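Local coordinates for putative aspartyl-tRNA synthetase (Leishmania major, PDB 6OD8), which probably catalyses the ATP-dependent attachment of L-aspartate to tRNA(Asp), releasing AMP and diphosphate, at residues L277-V282 against A486-D491; R456-M461 against T507-Y512. All coordinates share one frame; numbering follows the deposited sequence. Where two conformers were deposited one is given.

Contact 1. Residues L277-V282 against A486-D491; sequences LYKQMV and AQRIHD. With EDO (1,2-ethanediol), chain G.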
# COMPACT_ATOMS: atom_id res chain seq x y z
N LEU A 277 -3.38 15.11 -8.78
CA LEU A 277 -3.19 15.36 -10.20
C LEU A 277 -2.82 14.07 -10.95
O LEU A 277 -3.35 13.81 -12.04
CB LEU A 277 -2.12 16.43 -10.41
CG LEU A 277 -2.26 17.76 -9.66
CD1 LEU A 277 -1.23 18.74 -10.23
CD2 LEU A 277 -3.66 18.34 -9.79
N TYR A 278 -1.93 13.26 -10.38
CA TYR A 278 -1.49 12.04 -11.07
C TYR A 278 -2.62 11.02 -11.20
O TYR A 278 -2.73 10.35 -12.23
CB TYR A 278 -0.30 11.42 -10.33
CG TYR A 278 0.91 12.30 -10.42
CD1 TYR A 278 1.56 12.49 -11.63
CD2 TYR A 278 1.40 12.97 -9.30
CE1 TYR A 278 2.65 13.33 -11.74
CE2 TYR A 278 2.51 13.81 -9.41
CZ TYR A 278 3.11 13.99 -10.62
OH TYR A 278 4.21 14.82 -10.71
N LYS A 279 -3.44 10.85 -10.16
CA LYS A 279 -4.49 9.85 -10.29
C LYS A 279 -5.49 10.23 -11.37
O LYS A 279 -6.01 9.35 -12.07
CB LYS A 279 -5.18 9.57 -8.95
CG LYS A 279 -6.04 10.72 -8.34
CD LYS A 279 -6.65 10.25 -7.01
CE LYS A 279 -7.34 11.41 -6.32
NZ LYS A 279 -8.29 10.94 -5.27
N GLN A 280 -5.73 11.53 -11.61
CA GLN A 280 -6.52 11.89 -12.78
C GLN A 280 -5.78 11.62 -14.08
O GLN A 280 -6.38 11.18 -15.07
CB GLN A 280 -6.91 13.37 -12.72
CG GLN A 280 -7.73 13.77 -11.52
CD GLN A 280 -8.11 15.25 -11.62
OE1 GLN A 280 -7.63 16.08 -10.85
NE2 GLN A 280 -8.90 15.57 -12.62
N MET A 281 -4.50 11.98 -14.15
CA MET A 281 -3.76 11.80 -15.39
C MET A 281 -3.69 10.34 -15.80
O MET A 281 -3.71 10.03 -16.99
CB MET A 281 -2.35 12.38 -15.24
CG MET A 281 -2.38 13.90 -14.95
SD MET A 281 -0.80 14.57 -14.34
CE MET A 281 0.09 14.30 -15.85
N VAL A 282 -3.63 9.42 -14.84
CA VAL A 282 -3.52 8.01 -15.20
C VAL A 282 -4.79 7.52 -15.87
O VAL A 282 -4.75 6.68 -16.77
CB VAL A 282 -3.14 7.16 -13.97
CG1 VAL A 282 -3.07 5.67 -14.35
CG2 VAL A 282 -1.78 7.61 -13.44
N ALA A 486 -15.69 14.12 -5.70
CA ALA A 486 -16.29 15.00 -6.70
C ALA A 486 -16.06 14.47 -8.10
O ALA A 486 -15.11 13.71 -8.36
CB ALA A 486 -15.71 16.41 -6.63
N GLN A 487 -16.92 14.91 -9.01
CA GLN A 487 -16.58 14.88 -10.43
C GLN A 487 -15.54 15.95 -10.74
O GLN A 487 -15.67 17.11 -10.31
CB GLN A 487 -17.84 15.11 -11.29
CG GLN A 487 -17.52 15.07 -12.78
CD GLN A 487 -18.73 15.34 -13.69
OE1 GLN A 487 -19.82 15.70 -13.24
NE2 GLN A 487 -18.53 15.14 -15.00
N ARG A 488 -14.53 15.58 -11.53
CA ARG A 488 -13.52 16.53 -11.97
C ARG A 488 -13.94 17.19 -13.28
O ARG A 488 -14.80 16.68 -14.01
CB ARG A 488 -12.16 15.85 -12.19
CG ARG A 488 -11.80 14.77 -11.14
CD ARG A 488 -11.77 15.32 -9.72
NE ARG A 488 -11.37 14.25 -8.80
CZ ARG A 488 -11.44 14.31 -7.47
NH1 ARG A 488 -11.94 15.38 -6.83
NH2 ARG A 488 -11.03 13.26 -6.78
N ILE A 489 -13.26 18.28 -13.62
CA ILE A 489 -13.46 18.94 -14.91
C ILE A 489 -12.54 18.26 -15.91
O ILE A 489 -11.31 18.37 -15.80
CB ILE A 489 -13.17 20.45 -14.82
CG1 ILE A 489 -14.12 21.13 -13.83
CG2 ILE A 489 -13.27 21.10 -16.21
CD1 ILE A 489 -13.86 22.63 -13.65
N HIS A 490 -13.11 17.54 -16.87
CA HIS A 490 -12.26 16.80 -17.82
C HIS A 490 -12.06 17.57 -19.11
O HIS A 490 -11.32 17.12 -19.99
CB HIS A 490 -12.84 15.40 -18.10
CG HIS A 490 -14.22 15.42 -18.65
ND1 HIS A 490 -15.32 15.76 -17.90
CD2 HIS A 490 -14.68 15.15 -19.90
CE1 HIS A 490 -16.40 15.71 -18.66
NE2 HIS A 490 -16.04 15.35 -19.88
N ASP A 491 -12.67 18.76 -19.23
CA ASP A 491 -12.48 19.61 -20.39
C ASP A 491 -11.37 20.62 -20.12
O ASP A 491 -11.50 21.43 -19.19
CB ASP A 491 -13.76 20.37 -20.72
CG ASP A 491 -13.58 21.31 -21.91
OD1 ASP A 491 -13.63 20.81 -23.04
OD2 ASP A 491 -13.40 22.53 -21.70
C1 EDO G . 0.74 17.27 -7.42
O1 EDO G . 0.36 17.78 -6.12
C2 EDO G . 0.45 15.77 -7.49
O2 EDO G . -0.95 15.47 -7.23
O HOH W 1 -9.51 13.18 -4.46
O HOH W 2 -9.84 18.33 -13.46

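Contact 2. Residues R456-M461 against T507-Y512; sequences RPFYTM and TPIKEY. With FMT (formic acid), chain L.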
# COMPACT_ATOMS: atom_id res chain seq x y z
N ARG A 456 -14.60 24.77 -3.01
CA ARG A 456 -14.03 23.62 -3.68
C ARG A 456 -12.88 24.02 -4.60
O ARG A 456 -12.84 25.15 -5.10
CB ARG A 456 -15.10 22.88 -4.51
CG ARG A 456 -16.21 22.29 -3.66
CD ARG A 456 -15.67 21.57 -2.42
NE ARG A 456 -16.23 20.23 -2.34
CZ ARG A 456 -16.29 19.49 -1.24
NH1 ARG A 456 -15.85 19.95 -0.08
NH2 ARG A 456 -16.82 18.28 -1.31
N PRO A 457 -11.95 23.09 -4.86
CA PRO A 457 -10.80 23.38 -5.72
C PRO A 457 -11.19 23.65 -7.17
O PRO A 457 -12.29 23.34 -7.61
CB PRO A 457 -9.97 22.08 -5.62
CG PRO A 457 -10.40 21.42 -4.41
CD PRO A 457 -11.85 21.77 -4.23
N PHE A 458 -10.21 24.17 -7.92
CA PHE A 458 -10.45 24.60 -9.30
C PHE A 458 -10.84 23.44 -10.21
O PHE A 458 -11.50 23.66 -11.23
CB PHE A 458 -9.20 25.33 -9.85
CG PHE A 458 -8.01 24.42 -10.05
CD1 PHE A 458 -7.73 23.89 -11.30
CD2 PHE A 458 -7.18 24.09 -8.98
CE1 PHE A 458 -6.65 23.04 -11.49
CE2 PHE A 458 -6.09 23.23 -9.15
CZ PHE A 458 -5.82 22.71 -10.41
N TYR A 459 -10.42 22.21 -9.89
CA TYR A 459 -10.73 21.05 -10.73
C TYR A 459 -12.10 20.43 -10.45
O TYR A 459 -12.43 19.40 -11.06
CB TYR A 459 -9.64 19.98 -10.58
CG TYR A 459 -9.23 19.65 -9.16
CD1 TYR A 459 -10.01 18.82 -8.36
CD2 TYR A 459 -8.05 20.17 -8.62
CE1 TYR A 459 -9.64 18.53 -7.07
CE2 TYR A 459 -7.66 19.86 -7.32
CZ TYR A 459 -8.46 19.05 -6.56
OH TYR A 459 -8.13 18.75 -5.26
N THR A 460 -12.92 21.02 -9.58
CA THR A 460 -14.23 20.46 -9.27
C THR A 460 -15.27 20.91 -10.30
O THR A 460 -15.42 22.11 -10.54
CB THR A 460 -14.66 20.91 -7.88
OG1 THR A 460 -13.63 20.58 -6.95
CG2 THR A 460 -15.98 20.22 -7.47
N MET A 461 -16.02 19.95 -10.86
CA MET A 461 -17.07 20.27 -11.83
C MET A 461 -18.24 20.98 -11.16
O MET A 461 -18.74 20.52 -10.13
CB MET A 461 -17.57 19.00 -12.53
CG MET A 461 -18.62 19.24 -13.64
SD MET A 461 -17.91 19.91 -15.15
CE MET A 461 -17.23 18.39 -15.88
N THR A 507 0.24 27.82 -14.30
CA THR A 507 1.57 27.75 -14.91
C THR A 507 2.45 26.64 -14.34
O THR A 507 3.19 26.03 -15.12
CB THR A 507 2.32 29.10 -14.81
OG1 THR A 507 2.63 29.44 -13.44
CG2 THR A 507 1.52 30.23 -15.45
N PRO A 508 2.44 26.32 -13.04
CA PRO A 508 3.29 25.22 -12.57
C PRO A 508 2.77 23.82 -12.86
O PRO A 508 3.43 22.86 -12.48
CB PRO A 508 3.33 25.46 -11.05
CG PRO A 508 2.03 26.04 -10.76
CD PRO A 508 1.78 26.99 -11.90
N ILE A 509 1.61 23.65 -13.50
CA ILE A 509 1.13 22.28 -13.73
C ILE A 509 0.60 22.10 -15.15
O ILE A 509 -0.49 21.55 -15.36
CB ILE A 509 0.05 21.88 -12.70
CG1 ILE A 509 -1.07 22.93 -12.65
CG2 ILE A 509 0.69 21.65 -11.34
CD1 ILE A 509 -2.22 22.55 -11.72
N LYS A 510 1.37 22.54 -16.14
CA LYS A 510 0.90 22.44 -17.51
C LYS A 510 0.66 20.99 -17.93
O LYS A 510 -0.21 20.73 -18.76
CB LYS A 510 1.88 23.14 -18.47
CG LYS A 510 3.27 22.53 -18.54
CD LYS A 510 4.17 23.32 -19.49
CE LYS A 510 5.34 22.47 -19.98
NZ LYS A 510 6.26 22.06 -18.88
N GLU A 511 1.42 20.03 -17.39
CA GLU A 511 1.28 18.65 -17.87
C GLU A 511 -0.07 18.06 -17.46
O GLU A 511 -0.67 17.27 -18.20
CB GLU A 511 2.43 17.78 -17.36
CG GLU A 511 3.77 18.09 -17.99
CD GLU A 511 4.60 19.02 -17.13
OE1 GLU A 511 4.08 19.51 -16.11
OE2 GLU A 511 5.78 19.24 -17.46
N TYR A 512 -0.55 18.41 -16.27
CA TYR A 512 -1.85 17.94 -15.83
C TYR A 512 -2.95 18.44 -16.78
O TYR A 512 -3.78 17.65 -17.26
CB TYR A 512 -2.06 18.41 -14.39
CG TYR A 512 -3.46 18.41 -13.84
CD1 TYR A 512 -4.04 17.24 -13.37
CD2 TYR A 512 -4.19 19.60 -13.74
CE1 TYR A 512 -5.29 17.23 -12.84
CE2 TYR A 512 -5.45 19.60 -13.19
CZ TYR A 512 -5.99 18.41 -12.73
OH TYR A 512 -7.27 18.40 -12.19
C FMT L . 1.67 18.08 -13.08
O1 FMT L . 2.28 17.00 -13.22
O2 FMT L . 1.58 18.98 -13.94

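Contact 1. Residues L277-V282 against A486-D491
The side chains of Gln280 and Arg488 cross at about a right angle, while their amide and guanidinium planes are 41° apart and do not stack. The amide comes instead against the arginine's aliphatic stem, with Gln280 NE2 3.3 Å from Arg488 CB and Gln280 CD 3.8 Å from Arg488 CG. Ala486 O, from two residues earlier in the chain, lies 3.6 Å above one face of the guanidinium, offset toward the rim; Lys279 NZ approaches the group obliquely. With CG anti to the carbonyl carbon (chi1 -39°), CB and CG of Arg488 lie beside the glutamine amide; the bend at chi2 (-58°) then turns CD and the guanidinium toward Lys279.

No direct hydrogen bond crosses the contact; water does the bridging. One molecule accepts from Lys279 NZ at 2.7 Å and more weakly from Arg488 NH2. A second accepts from Gln280 NE2 and donates to Ile489 O, linking the helix to the backbone of segment 486-491. Gln280 OE1 is gripped by Tyr512 OH and Gln276 NE2, while Gln280 NE2 also hydrogen-bonds His523 NE2, which should fix the amide's rotation.

Salt bridges from Lys279 to Asp315 and from Arg488 to Glu317 probably offset the two like charges, Lys279 NZ and Arg488 NH2, 3.9 Å apart. Buried, water-linked and backed by acids, the pair is consistent with an aspartyl-tRNA synthetase amino-acid pocket, made for a carboxylate.

Contact 2. Residues R456-M461 against T507-Y512
A type I beta turn, Pro457 to Thr460, presents its two central residues, Phe458 and Tyr459, to Ile509 and Tyr512 at the start of the short helix 510-514. The turn is closed by Thr460 N bonding to Pro457 O at 3.1 Å. Phe458, its CG between the backbone N and the carbonyl carbon (chi1 68°), sends its far end to the helix. There CZ meets the tip of Ile509, CD1, at 3.8 Å, the two side chains arriving from opposite directions. Alongside, Phe458 and Tyr512 slide past each other, CE1 of the phenylalanine lying 4.0 Å from CE2 of the tyrosine, with the rings meeting obliquely and without a stack.

Tyr512 reaches farther and crosses Tyr459 at about a right angle, so that its OH lies 3.3 Å from Tyr459 CB. That hydroxyl finds its polar partner outside both segments, in Gln280 OE1. Within the turn the two rings touch: Tyr459 CD2 sits 3.7 Å above one face of the Phe458 ring, toward its rim. Helix 492-501 adds Leu495 to the same cluster, packing against Phe458, Tyr459 and Tyr512. At the helix start O2 of a formate, probably from the crystallisation liquor, accepts a hydrogen bond from Tyr512 N at 3.2 Å.

The arrangement is apolar packing of a beta turn, in the loop between strands 445-449 and 472-477, against a helix N-terminus of the class II synthetase domain.

In the fold
The pair of contacts illustrates how burial and chemistry change over a short distance, their centres being only 9 Å apart. The touching residues of contact 1 are all buried, those of contact 2 only in part. Neither has a direct hydrogen bond between its segments, but contact 1 uses bridging water and acids from strand 310-319, whereas contact 2 meets through apolar and aromatic surfaces. They share neighbours: helix 276-283, which supplies one side of contact 1, also packs on Ile509 and Tyr512 of contact 2. Backbone pairing of Gln487 with Met461, and of Ile489 with Tyr459, joins segment 486-491 directly to segment 456-461. Both contacts also touch the second subunit of the assembly.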